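Long-range contacts in thymine dioxygenase (Neurospora crassa, PDB 5C3Q), which probably oxidises the methyl group of thymine, as a non-haem, metal- and 2-oxoglutarate-dependent dioxygenase of the double-stranded beta-helix fold: residues Gly232-Ser237 against Val272-Glu277; Glu215-Gly220 against Ala256-Ala261; Asp118-Tyr123 against Ile190-His195. All coordinates share one frame; numbering follows the deposited sequence.

Contact 1: Gly232-Ser237 against Val272-Glu277; sequences GLQVKS and VHRVVE. With NI (nickel (II) ion), chain E; AKG (2-oxoglutaric acid), chain F.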
loop_
_atom_site.group_PDB
_atom_site.type_symbol
_atom_site.label_atom_id
_atom_site.label_comp_id
_atom_site.label_asym_id
_atom_site.label_seq_id
_atom_site.Cartn_x
_atom_site.Cartn_y
_atom_site.Cartn_z
ATOM N N GLY A 232 -3.127 -14.533 0.140
ATOM C CA GLY A 232 -4.120 -13.981 1.060
ATOM C C GLY A 232 -4.668 -12.631 0.631
ATOM O O GLY A 232 -5.778 -12.267 1.014
ATOM N N LEU A 233 -3.892 -11.885 -0.154
ATOM C CA LEU A 233 -4.336 -10.591 -0.670
ATOM C C LEU A 233 -5.458 -10.782 -1.686
ATOM O O LEU A 233 -5.360 -11.620 -2.579
ATOM C CB LEU A 233 -3.177 -9.829 -1.318
ATOM C CG LEU A 233 -3.535 -8.496 -1.988
ATOM C CD1 LEU A 233 -4.021 -7.473 -0.974
ATOM C CD2 LEU A 233 -2.345 -7.954 -2.759
ATOM N N GLN A 234 -6.519 -9.993 -1.542
ATOM C CA GLN A 234 -7.674 -10.074 -2.427
ATOM C C GLN A 234 -8.106 -8.685 -2.848
ATOM O O GLN A 234 -8.044 -7.743 -2.062
ATOM C CB GLN A 234 -8.839 -10.791 -1.747
ATOM C CG GLN A 234 -8.561 -12.241 -1.395
ATOM C CD GLN A 234 -9.800 -12.980 -0.915
ATOM O OE1 GLN A 234 -10.668 -12.406 -0.257
ATOM N NE2 GLN A 234 -9.880 -14.264 -1.234
ATOM N N VAL A 235 -8.532 -8.570 -4.099
ATOM C CA VAL A 235 -8.940 -7.304 -4.682
ATOM C C VAL A 235 -10.389 -7.465 -5.131
ATOM O O VAL A 235 -10.747 -8.489 -5.713
ATOM C CB VAL A 235 -8.044 -6.946 -5.885
ATOM C CG1 VAL A 235 -8.515 -5.667 -6.569
ATOM C CG2 VAL A 235 -6.593 -6.814 -5.445
ATOM N N LYS A 236 -11.216 -6.458 -4.860
ATOM C CA LYS A 236 -12.632 -6.533 -5.191
ATOM C C LYS A 236 -12.854 -6.328 -6.692
ATOM O O LYS A 236 -12.352 -5.371 -7.285
ATOM C CB LYS A 236 -13.439 -5.521 -4.367
ATOM C CG LYS A 236 -14.894 -5.918 -4.184
ATOM C CD LYS A 236 -15.510 -5.322 -2.926
ATOM C CE LYS A 236 -16.896 -5.889 -2.693
ATOM N NZ LYS A 236 -17.733 -5.035 -1.806
ATOM N N SER A 237 -13.593 -7.249 -7.302
ATOM C CA SER A 237 -13.902 -7.185 -8.725
ATOM C C SER A 237 -15.015 -6.170 -8.995
ATOM O O SER A 237 -15.731 -5.773 -8.070
ATOM C CB SER A 237 -14.351 -8.559 -9.220
ATOM O OG SER A 237 -15.665 -8.848 -8.779
ATOM N N VAL A 272 -11.065 -1.585 -3.510
ATOM C CA VAL A 272 -11.133 -2.192 -2.190
ATOM C C VAL A 272 -10.339 -3.492 -2.207
ATOM O O VAL A 272 -10.440 -4.278 -3.152
ATOM C CB VAL A 272 -12.596 -2.463 -1.771
ATOM C CG1 VAL A 272 -12.671 -3.208 -0.441
ATOM C CG2 VAL A 272 -13.379 -1.153 -1.680
ATOM N N HIS A 273 -9.543 -3.702 -1.161
ATOM C CA HIS A 273 -8.756 -4.914 -1.012
ATOM C C HIS A 273 -8.619 -5.296 0.460
ATOM O O HIS A 273 -8.902 -4.497 1.351
ATOM C CB HIS A 273 -7.379 -4.745 -1.664
ATOM C CG HIS A 273 -6.648 -3.521 -1.222
ATOM N ND1 HIS A 273 -7.050 -2.246 -1.564
ATOM C CD2 HIS A 273 -5.541 -3.374 -0.460
ATOM C CE1 HIS A 273 -6.222 -1.369 -1.028
ATOM N NE2 HIS A 273 -5.299 -2.028 -0.354
ATOM N N ARG A 274 -8.193 -6.533 0.699
ATOM C CA ARG A 274 -8.097 -7.085 2.044
ATOM C C ARG A 274 -7.083 -8.218 2.044
ATOM O O ARG A 274 -6.594 -8.617 0.986
ATOM C CB ARG A 274 -9.462 -7.605 2.510
ATOM C CG ARG A 274 -9.921 -8.878 1.814
ATOM C CD ARG A 274 -11.362 -9.225 2.142
ATOM N NE ARG A 274 -11.751 -10.497 1.537
ATOM C CZ ARG A 274 -12.893 -11.136 1.774
ATOM N NH1 ARG A 274 -13.794 -10.635 2.613
ATOM N NH2 ARG A 274 -13.133 -12.293 1.175
ATOM N N VAL A 275 -6.771 -8.730 3.232
ATOM C CA VAL A 275 -5.960 -9.936 3.356
ATOM C C VAL A 275 -6.708 -10.938 4.231
ATOM O O VAL A 275 -7.079 -10.626 5.362
ATOM C CB VAL A 275 -4.565 -9.661 3.949
ATOM C CG1 VAL A 275 -3.712 -10.925 3.910
ATOM C CG2 VAL A 275 -3.862 -8.550 3.184
ATOM N N VAL A 276 -6.921 -12.136 3.691
ATOM C CA VAL A 276 -7.624 -13.205 4.397
ATOM C C VAL A 276 -6.710 -14.422 4.487
ATOM O O VAL A 276 -5.512 -14.322 4.220
ATOM C CB VAL A 276 -8.964 -13.563 3.705
ATOM C CG1 VAL A 276 -9.910 -12.373 3.749
ATOM C CG2 VAL A 276 -8.750 -14.021 2.264
ATOM N N GLU A 277 -7.269 -15.561 4.888
ATOM C CA GLU A 277 -6.549 -16.827 4.842
ATOM C C GLU A 277 -5.963 -17.065 3.458
ATOM O O GLU A 277 -6.592 -16.726 2.455
ATOM C CB GLU A 277 -7.483 -17.991 5.183
ATOM C CG GLU A 277 -7.707 -18.195 6.666
ATOM C CD GLU A 277 -8.527 -19.436 6.949
ATOM O OE1 GLU A 277 -7.945 -20.445 7.398
ATOM O OE2 GLU A 277 -9.749 -19.408 6.698
HETATM NI NI NI E . -4.076 -1.471 1.447
HETATM C C1 AKG F . -2.184 -2.232 3.601
HETATM O O1 AKG F . -2.820 -1.184 3.314
HETATM O O2 AKG F . -1.361 -2.262 4.539
HETATM C C2 AKG F . -2.418 -3.460 2.823
HETATM O O5 AKG F . -3.336 -3.499 2.008
HETATM C C3 AKG F . -1.525 -4.667 3.040
HETATM C C4 AKG F . -1.835 -5.762 2.024
HETATM C C5 AKG F . -0.897 -6.938 2.169
HETATM O O3 AKG F . -0.711 -7.659 1.167
HETATM O O4 AKG F . -0.349 -7.171 3.268
HETATM O O HOH W 1 -2.241 -1.472 0.218
#
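Gln234 and Arg274 lie side by side and point the same way, a hydrogen-bonded cross-strand pair in the smaller sheet of the double-stranded beta-helix. Arg274 CG sits between its own backbone N and carbonyl carbon (chi1 72°), and the chain runs extended from there to NE, which lays it alongside Gln234. The amide and guanidinium planes are only 15° apart. Gln234 OE1 receives both Arg274 NE, at 2.8 Å, and Arg274 NH2, at 2.9 Å, each donor lying in the carbonyl plane. This side-on grip fixes the rotation of the amide, whose NE2 is left to donate to Asp244 on the next strand. Val276 crosses Gln234 at about a right angle, its CG2 3.5 Å from Gln234 CD, while its CG1 lies over one face of the guanidinium, toward the rim. Phe242 adds a cation-pi contact to Arg274.

The strands 233-236 and 273-275 run antiparallel, and the ladder runs on at both ends, Lys236 N donating to Val272 O and Val276 N to Gly232 O. Gly232, at backbone angles that favour glycine, fits closely against the 276-277 backbone.

Leu233, Val235, His273 and Val275 occupy the other face of the sheet, where the cosubstrate and metal bind. Val275 CG2 packs 3.5 Å from C5 of 2-oxoglutarate. The His273 ring, held by a bond from ND1 to Thr271 O, has O5 of the cosubstrate at its edge and binds the nickel ion through NE2 at 2.2 Å.

Contact 2: Glu215-Gly220 against Ala256-Ala261; sequences EHTDYG and AGDLLA. With NI (nickel (II) ion), chain E; TDR (thymine), chain G; AKG (2-oxoglutaric acid), chain F.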
loop_
_atom_site.group_PDB
_atom_site.type_symbol
_atom_site.label_atom_id
_atom_site.label_comp_id
_atom_site.label_asym_id
_atom_site.label_seq_id
_atom_site.Cartn_x
_atom_site.Cartn_y
_atom_site.Cartn_z
ATOM N N GLU A 215 -10.925 -5.131 5.016
ATOM C CA GLU A 215 -11.156 -4.475 3.738
ATOM C C GLU A 215 -11.056 -2.953 3.862
ATOM O O GLU A 215 -11.502 -2.358 4.848
ATOM C CB GLU A 215 -12.504 -4.887 3.128
ATOM C CG GLU A 215 -13.743 -4.474 3.912
ATOM C CD GLU A 215 -15.029 -4.870 3.208
ATOM O OE1 GLU A 215 -15.051 -5.927 2.547
ATOM O OE2 GLU A 215 -16.030 -4.130 3.323
ATOM N N HIS A 216 -10.452 -2.333 2.858
ATOM C CA HIS A 216 -10.236 -0.897 2.871
ATOM C C HIS A 216 -9.786 -0.421 1.501
ATOM O O HIS A 216 -9.484 -1.232 0.620
ATOM C CB HIS A 216 -9.144 -0.556 3.882
ATOM C CG HIS A 216 -7.820 -1.142 3.527
ATOM N ND1 HIS A 216 -7.549 -2.487 3.652
ATOM C CD2 HIS A 216 -6.708 -0.580 3.004
ATOM C CE1 HIS A 216 -6.319 -2.724 3.240
ATOM N NE2 HIS A 216 -5.789 -1.587 2.841
ATOM N N THR A 217 -9.757 0.896 1.333
ATOM C CA THR A 217 -9.044 1.530 0.235
ATOM C C THR A 217 -7.830 2.250 0.813
ATOM O O THR A 217 -7.855 2.701 1.971
ATOM C CB THR A 217 -9.930 2.542 -0.518
ATOM O OG1 THR A 217 -10.445 3.517 0.397
ATOM C CG2 THR A 217 -11.093 1.843 -1.213
ATOM N N ASP A 218 -6.763 2.340 0.024
ATOM C CA ASP A 218 -5.585 3.116 0.408
ATOM C C ASP A 218 -5.871 4.598 0.188
ATOM O O ASP A 218 -6.747 4.953 -0.605
ATOM C CB ASP A 218 -4.350 2.676 -0.385
ATOM C CG ASP A 218 -3.850 1.285 0.008
ATOM O OD1 ASP A 218 -4.365 0.672 0.968
ATOM O OD2 ASP A 218 -2.914 0.799 -0.653
ATOM N N TYR A 219 -5.123 5.459 0.878
ATOM C CA TYR A 219 -5.465 6.883 0.974
ATOM C C TYR A 219 -4.784 7.790 -0.050
ATOM O O TYR A 219 -5.355 8.818 -0.437
ATOM C CB TYR A 219 -5.108 7.431 2.364
ATOM C CG TYR A 219 -5.593 6.629 3.549
ATOM C CD1 TYR A 219 -6.777 5.892 3.500
ATOM C CD2 TYR A 219 -4.879 6.640 4.745
ATOM C CE1 TYR A 219 -7.213 5.171 4.597
ATOM C CE2 TYR A 219 -5.312 5.923 5.845
ATOM C CZ TYR A 219 -6.475 5.192 5.767
ATOM O OH TYR A 219 -6.904 4.484 6.865
ATOM N N GLY A 220 -3.568 7.430 -0.460
ATOM C CA GLY A 220 -2.663 8.356 -1.159
ATOM C C GLY A 220 -2.715 8.326 -2.678
ATOM O O GLY A 220 -3.781 8.151 -3.274
ATOM N N ALA A 256 -3.641 2.337 -7.072
ATOM C CA ALA A 256 -3.931 3.744 -6.855
ATOM C C ALA A 256 -4.692 3.911 -5.547
ATOM O O ALA A 256 -5.487 3.058 -5.182
ATOM C CB ALA A 256 -4.739 4.299 -8.011
ATOM N N GLY A 257 -4.427 5.007 -4.842
ATOM C CA GLY A 257 -5.153 5.346 -3.628
ATOM C C GLY A 257 -6.246 6.383 -3.858
ATOM O O GLY A 257 -6.412 6.906 -4.959
ATOM N N ASP A 258 -6.970 6.702 -2.792
ATOM C CA ASP A 258 -8.144 7.564 -2.882
ATOM C C ASP A 258 -7.827 8.972 -3.345
ATOM O O ASP A 258 -8.632 9.585 -4.037
ATOM C CB ASP A 258 -8.892 7.580 -1.547
ATOM C CG ASP A 258 -9.497 6.227 -1.208
ATOM O OD1 ASP A 258 -9.685 5.415 -2.148
ATOM O OD2 ASP A 258 -9.784 5.972 -0.016
ATOM N N LEU A 259 -6.653 9.484 -2.982
ATOM C CA LEU A 259 -6.279 10.830 -3.382
ATOM C C LEU A 259 -6.042 10.890 -4.899
ATOM O O LEU A 259 -6.463 11.844 -5.556
ATOM C CB LEU A 259 -5.050 11.305 -2.588
ATOM C CG LEU A 259 -4.940 12.751 -2.088
ATOM C CD1 LEU A 259 -6.274 13.410 -1.752
ATOM C CD2 LEU A 259 -4.013 12.786 -0.874
ATOM N N LEU A 260 -5.399 9.869 -5.463
ATOM C CA LEU A 260 -5.203 9.823 -6.922
ATOM C C LEU A 260 -6.535 9.652 -7.660
ATOM O O LEU A 260 -6.761 10.286 -8.681
ATOM C CB LEU A 260 -4.215 8.719 -7.328
ATOM C CG LEU A 260 -3.916 8.582 -8.828
ATOM C CD1 LEU A 260 -3.464 9.900 -9.446
ATOM C CD2 LEU A 260 -2.861 7.512 -9.061
ATOM N N ALA A 261 -7.412 8.807 -7.134
ATOM C CA ALA A 261 -8.760 8.651 -7.688
ATOM C C ALA A 261 -9.438 10.011 -7.816
ATOM O O ALA A 261 -9.918 10.389 -8.884
ATOM C CB ALA A 261 -9.590 7.730 -6.806
HETATM NI NI NI E . -4.076 -1.471 1.447
HETATM N N1 TDR G . -1.790 4.264 6.349
HETATM C C2 TDR G . -1.337 5.243 5.388
HETATM O O2 TDR G . -0.515 6.078 5.716
HETATM N N3 TDR G . -1.857 5.224 4.041
HETATM C C4 TDR G . -2.816 4.244 3.646
HETATM O O4 TDR G . -3.232 4.257 2.500
HETATM C C5 TDR G . -3.288 3.244 4.618
HETATM C CM5 TDR G . -4.294 2.196 4.264
HETATM C C6 TDR G . -2.755 3.278 5.983
HETATM C C1 AKG F . -2.184 -2.232 3.601
HETATM O O1 AKG F . -2.820 -1.184 3.314
HETATM O O2 AKG F . -1.361 -2.262 4.539
HETATM C C2 AKG F . -2.418 -3.460 2.823
HETATM O O5 AKG F . -3.336 -3.499 2.008
HETATM C C3 AKG F . -1.525 -4.667 3.040
HETATM C C4 AKG F . -1.835 -5.762 2.024
HETATM C C5 AKG F . -0.897 -6.938 2.169
HETATM O O3 AKG F . -0.711 -7.659 1.167
HETATM O O4 AKG F . -0.349 -7.171 3.268
HETATM O O HOH W 2 -7.060 1.377 -2.657
HETATM O O HOH W 1 -2.241 -1.472 0.218
#
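Thr217 and Asp258 make the one direct side-chain hydrogen bond between residues 215-220 and 256-261. Their side chains cross at about a right angle, and Thr217 OG1 donates to the syn lone pair of Asp258 OD2 at 2.6 Å. With chi1 of 56°, the threonine hydroxyl sits between its own backbone N and carbonyl carbon, facing the carboxylate. Asp258 is held further by a salt bridge from Arg330 to OD2 and a hydrogen bond from Ser270 to OD1.

Backbone bonds carry the rest of the join. Three successive carbonyls of the 215-220 segment meet the first turn of helix 258-263: Asp218 O accepts from Asp258 N at 2.8 Å, Tyr219 O from Leu259 N, and Gly220 O from Leu260 N at 3.2 Å. Amides at the start of a helix lack acceptors within it, and these carbonyls supply them. Gly257, at the N-cap, lies close against Gly220 O, which is 3.1 Å from Gly257 C. A water accepts from Asp218 N and weakly reaches Ala256 O.

Metal and ligand bonds extend from the same loop. His216 NE2 and Asp218 OD1 each coordinate the nickel ion at 2.2 Å. Asp218 OD2 is held by Thr223 and Asn255 and also accepts from the metal-bound water. Tyr219 N donates to O4 of thymine at 2.8 Å, and the Tyr219 ring lies over the base, with thymine C4 3.3 Å above its plane, toward the rim. His216 and Asp218 form the HxD part of the facial triad of two histidines and one carboxylate, completed by His273, characteristic of 2-oxoglutarate-dependent dioxygenases.

Contact 3: Asp118-Tyr123 against Ile190-His195; sequences DIKESY and ILRLLH. With AKG (2-oxoglutaric acid), chain F; TDR (thymine), chain G; EDO (1,2-ethanediol), chain I.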
loop_
_atom_site.group_PDB
_atom_site.type_symbol
_atom_site.label_atom_id
_atom_site.label_comp_id
_atom_site.label_asym_id
_atom_site.label_seq_id
_atom_site.Cartn_x
_atom_site.Cartn_y
_atom_site.Cartn_z
ATOM N N ASP A 118 -7.739 -7.752 13.599
ATOM C CA ASP A 118 -6.834 -8.243 12.553
ATOM C C ASP A 118 -5.589 -8.877 13.170
ATOM O O ASP A 118 -5.001 -8.319 14.092
ATOM C CB ASP A 118 -6.420 -7.096 11.626
ATOM C CG ASP A 118 -7.567 -6.583 10.765
ATOM O OD1 ASP A 118 -8.672 -7.165 10.799
ATOM O OD2 ASP A 118 -7.359 -5.585 10.043
ATOM N N ILE A 119 -5.202 -10.050 12.676
ATOM C CA ILE A 119 -4.039 -10.754 13.208
ATOM C C ILE A 119 -2.803 -10.290 12.439
ATOM O O ILE A 119 -2.342 -10.952 11.511
ATOM C CB ILE A 119 -4.196 -12.286 13.127
ATOM C CG1 ILE A 119 -5.517 -12.729 13.762
ATOM C CG2 ILE A 119 -3.036 -12.970 13.839
ATOM C CD1 ILE A 119 -5.904 -14.158 13.441
ATOM N N LYS A 120 -2.283 -9.133 12.835
ATOM C CA LYS A 120 -1.161 -8.509 12.146
ATOM C C LYS A 120 -0.414 -7.566 13.084
ATOM O O LYS A 120 -0.940 -7.157 14.113
ATOM C CB LYS A 120 -1.659 -7.732 10.919
ATOM C CG LYS A 120 -2.475 -6.482 11.242
ATOM C CD LYS A 120 -2.851 -5.708 9.987
ATOM C CE LYS A 120 -3.568 -4.412 10.329
ATOM N NZ LYS A 120 -3.797 -3.572 9.118
ATOM N N GLU A 121 0.821 -7.240 12.727
ATOM C CA GLU A 121 1.536 -6.145 13.372
ATOM C C GLU A 121 2.258 -5.352 12.295
ATOM O O GLU A 121 2.530 -5.869 11.209
ATOM C CB GLU A 121 2.504 -6.649 14.456
ATOM C CG GLU A 121 3.469 -7.730 14.007
ATOM C CD GLU A 121 4.360 -8.251 15.124
ATOM O OE1 GLU A 121 4.529 -7.571 16.161
ATOM O OE2 GLU A 121 4.923 -9.350 14.954
ATOM N N SER A 122 2.538 -4.088 12.585
ATOM C CA SER A 122 3.151 -3.209 11.603
ATOM C C SER A 122 4.137 -2.238 12.235
ATOM O O SER A 122 4.064 -1.935 13.427
ATOM C CB SER A 122 2.076 -2.437 10.834
ATOM O OG SER A 122 1.360 -1.567 11.686
ATOM N N TYR A 123 5.068 -1.773 11.414
ATOM C CA TYR A 123 6.009 -0.746 11.808
ATOM C C TYR A 123 6.155 0.231 10.647
ATOM O O TYR A 123 6.524 -0.160 9.534
ATOM C CB TYR A 123 7.354 -1.371 12.167
ATOM C CG TYR A 123 8.390 -0.356 12.585
ATOM C CD1 TYR A 123 8.344 0.236 13.844
ATOM C CD2 TYR A 123 9.411 0.017 11.719
ATOM C CE1 TYR A 123 9.291 1.170 14.231
ATOM C CE2 TYR A 123 10.360 0.949 12.096
ATOM C CZ TYR A 123 10.297 1.522 13.350
ATOM O OH TYR A 123 11.244 2.451 13.715
ATOM N N ILE A 190 5.061 6.787 3.359
ATOM C CA ILE A 190 5.133 5.951 4.553
ATOM C C ILE A 190 5.500 4.525 4.162
ATOM O O ILE A 190 4.823 3.892 3.348
ATOM C CB ILE A 190 3.814 5.970 5.355
ATOM C CG1 ILE A 190 3.542 7.371 5.923
ATOM C CG2 ILE A 190 3.830 4.936 6.476
ATOM C CD1 ILE A 190 4.479 7.812 7.031
ATOM N N LEU A 191 6.593 4.040 4.740
ATOM C CA LEU A 191 7.045 2.671 4.543
ATOM C C LEU A 191 6.455 1.821 5.666
ATOM O O LEU A 191 6.872 1.934 6.821
ATOM C CB LEU A 191 8.577 2.627 4.545
ATOM C CG LEU A 191 9.314 1.290 4.572
ATOM C CD1 LEU A 191 8.935 0.425 3.385
ATOM C CD2 LEU A 191 10.815 1.543 4.590
ATOM N N ARG A 192 5.466 0.997 5.325
ATOM C CA ARG A 192 4.808 0.126 6.294
ATOM C C ARG A 192 5.307 -1.314 6.173
ATOM O O ARG A 192 4.998 -2.014 5.203
ATOM C CB ARG A 192 3.289 0.168 6.112
ATOM C CG ARG A 192 2.525 -0.704 7.099
ATOM C CD ARG A 192 1.039 -0.747 6.797
ATOM N NE ARG A 192 0.271 0.157 7.645
ATOM C CZ ARG A 192 -1.057 0.249 7.653
ATOM N NH1 ARG A 192 -1.799 -0.503 6.843
ATOM N NH2 ARG A 192 -1.649 1.106 8.478
ATOM N N LEU A 193 6.082 -1.741 7.165
ATOM C CA LEU A 193 6.488 -3.133 7.303
ATOM C C LEU A 193 5.344 -3.890 7.968
ATOM O O LEU A 193 4.806 -3.429 8.975
ATOM C CB LEU A 193 7.747 -3.242 8.170
ATOM C CG LEU A 193 8.938 -2.374 7.753
ATOM C CD1 LEU A 193 10.109 -2.628 8.685
ATOM C CD2 LEU A 193 9.342 -2.635 6.310
ATOM N N LEU A 194 4.974 -5.036 7.400
ATOM C CA LEU A 194 3.870 -5.844 7.915
ATOM C C LEU A 194 4.308 -7.269 8.215
ATOM O O LEU A 194 5.012 -7.900 7.426
ATOM C CB LEU A 194 2.715 -5.878 6.915
ATOM C CG LEU A 194 1.882 -4.598 6.820
ATOM C CD1 LEU A 194 1.227 -4.461 5.450
ATOM C CD2 LEU A 194 0.841 -4.570 7.927
ATOM N N HIS A 195 3.869 -7.767 9.364
ATOM C CA HIS A 195 4.058 -9.154 9.735
ATOM C C HIS A 195 2.722 -9.718 10.204
ATOM O O HIS A 195 2.108 -9.199 11.135
ATOM C CB HIS A 195 5.122 -9.272 10.828
ATOM C CG HIS A 195 5.184 -10.621 11.469
ATOM N ND1 HIS A 195 5.086 -10.800 12.830
ATOM C CD2 HIS A 195 5.323 -11.858 10.934
ATOM C CE1 HIS A 195 5.169 -12.088 13.110
ATOM N NE2 HIS A 195 5.311 -12.751 11.977
HETATM C C1 AKG F . -2.184 -2.232 3.601
HETATM O O1 AKG F . -2.820 -1.184 3.314
HETATM O O2 AKG F . -1.361 -2.262 4.539
HETATM C C2 AKG F . -2.418 -3.460 2.823
HETATM O O5 AKG F . -3.336 -3.499 2.008
HETATM C C3 AKG F . -1.525 -4.667 3.040
HETATM C C4 AKG F . -1.835 -5.762 2.024
HETATM C C5 AKG F . -0.897 -6.938 2.169
HETATM O O3 AKG F . -0.711 -7.659 1.167
HETATM O O4 AKG F . -0.349 -7.171 3.268
HETATM N N1 TDR G . -1.790 4.264 6.349
HETATM C C2 TDR G . -1.337 5.243 5.388
HETATM O O2 TDR G . -0.515 6.078 5.716
HETATM N N3 TDR G . -1.857 5.224 4.041
HETATM C C4 TDR G . -2.816 4.244 3.646
HETATM O O4 TDR G . -3.232 4.257 2.500
HETATM C C5 TDR G . -3.288 3.244 4.618
HETATM C CM5 TDR G . -4.294 2.196 4.264
HETATM C C6 TDR G . -2.755 3.278 5.983
HETATM C C1 EDO I . -0.916 2.519 12.366
HETATM O O1 EDO I . -0.800 1.897 11.084
HETATM C C2 EDO I . -2.061 1.898 13.154
HETATM O O2 EDO I . -3.297 2.560 12.869
#
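His195 ND1 donates to Glu121 OE2 at 2.6 Å, the shortest polar bond between residues 118-123 and 190-195. The two side chains lie alongside each other and point the same way. The carboxylate oxygen stands at the ring edge, in the imidazole plane, and uses its anti lone pair; carboxylate and ring planes are turned 39° apart. The other oxygen, Glu121 OE1, takes a salt bridge from Lys78 and a hydrogen bond from Tyr92, so both oxygens of this buried carboxylate have partners. The imidazole also stacks on Tyr289.

Glu121 with His195 and Tyr123 with Leu193 are antiparallel hydrogen-bonded pairs, each closed by two backbone bonds. Tyr123 and Leu193 share the face of Glu121 and His195, and there Leu193 CD1 meets the edge of the tyrosine ring, 4.1 Å from Tyr123 CD2. Between these pairs, on the other face, Leu194 CD2 packs 3.8 Å from Ser122 CB, while Leu194 CD1 lies 3.5 Å from O2 of 2-oxoglutarate.

Arg192 leaves the backbone with CG anti to N (chi1 -179°) and bends at chi3, which places the guanidinium between the ligands. Arg192 NH1 donates to O2 of 2-oxoglutarate at 2.9 Å, while C6 of thymine lies over one guanidinium face, 3.5 Å from Arg192 NH2. Glu124 forms a salt bridge with NE, and NH2 bonds to an ethanediol probably left from crystallisation. Lys120 NZ stands 4.3 Å from Arg192 NH1, a proximity of like charges that nearby negative groups may offset. Strand 121-125, from the N-terminal region, extends the larger sheet of the double-stranded beta-helix beside its core strand 190-200, where Arg192 bridges the cosubstrate and thymine sites.

Along the chain contact 3 closes first; the segments of contacts 1 and 2 then alternate. Contacts 1 and 2, with centres about 14 Å apart, touch directly, since strands 213-216 and 273-275 are neighbours in the four-stranded sheet and a probable backbone hydrogen bond runs from His273 N to His216 O. Together they supply the three protein ligands of the nickel ion. Contact 3 lies in the larger sheet, its centre about 16 Å from that of contact 1 and about 17 Å from that of contact 2, touching neither. As expected of a double-stranded beta-helix, the two sheets face each other across the active site: all three contacts reach 2-oxoglutarate, and contacts 2 and 3 also meet thymine.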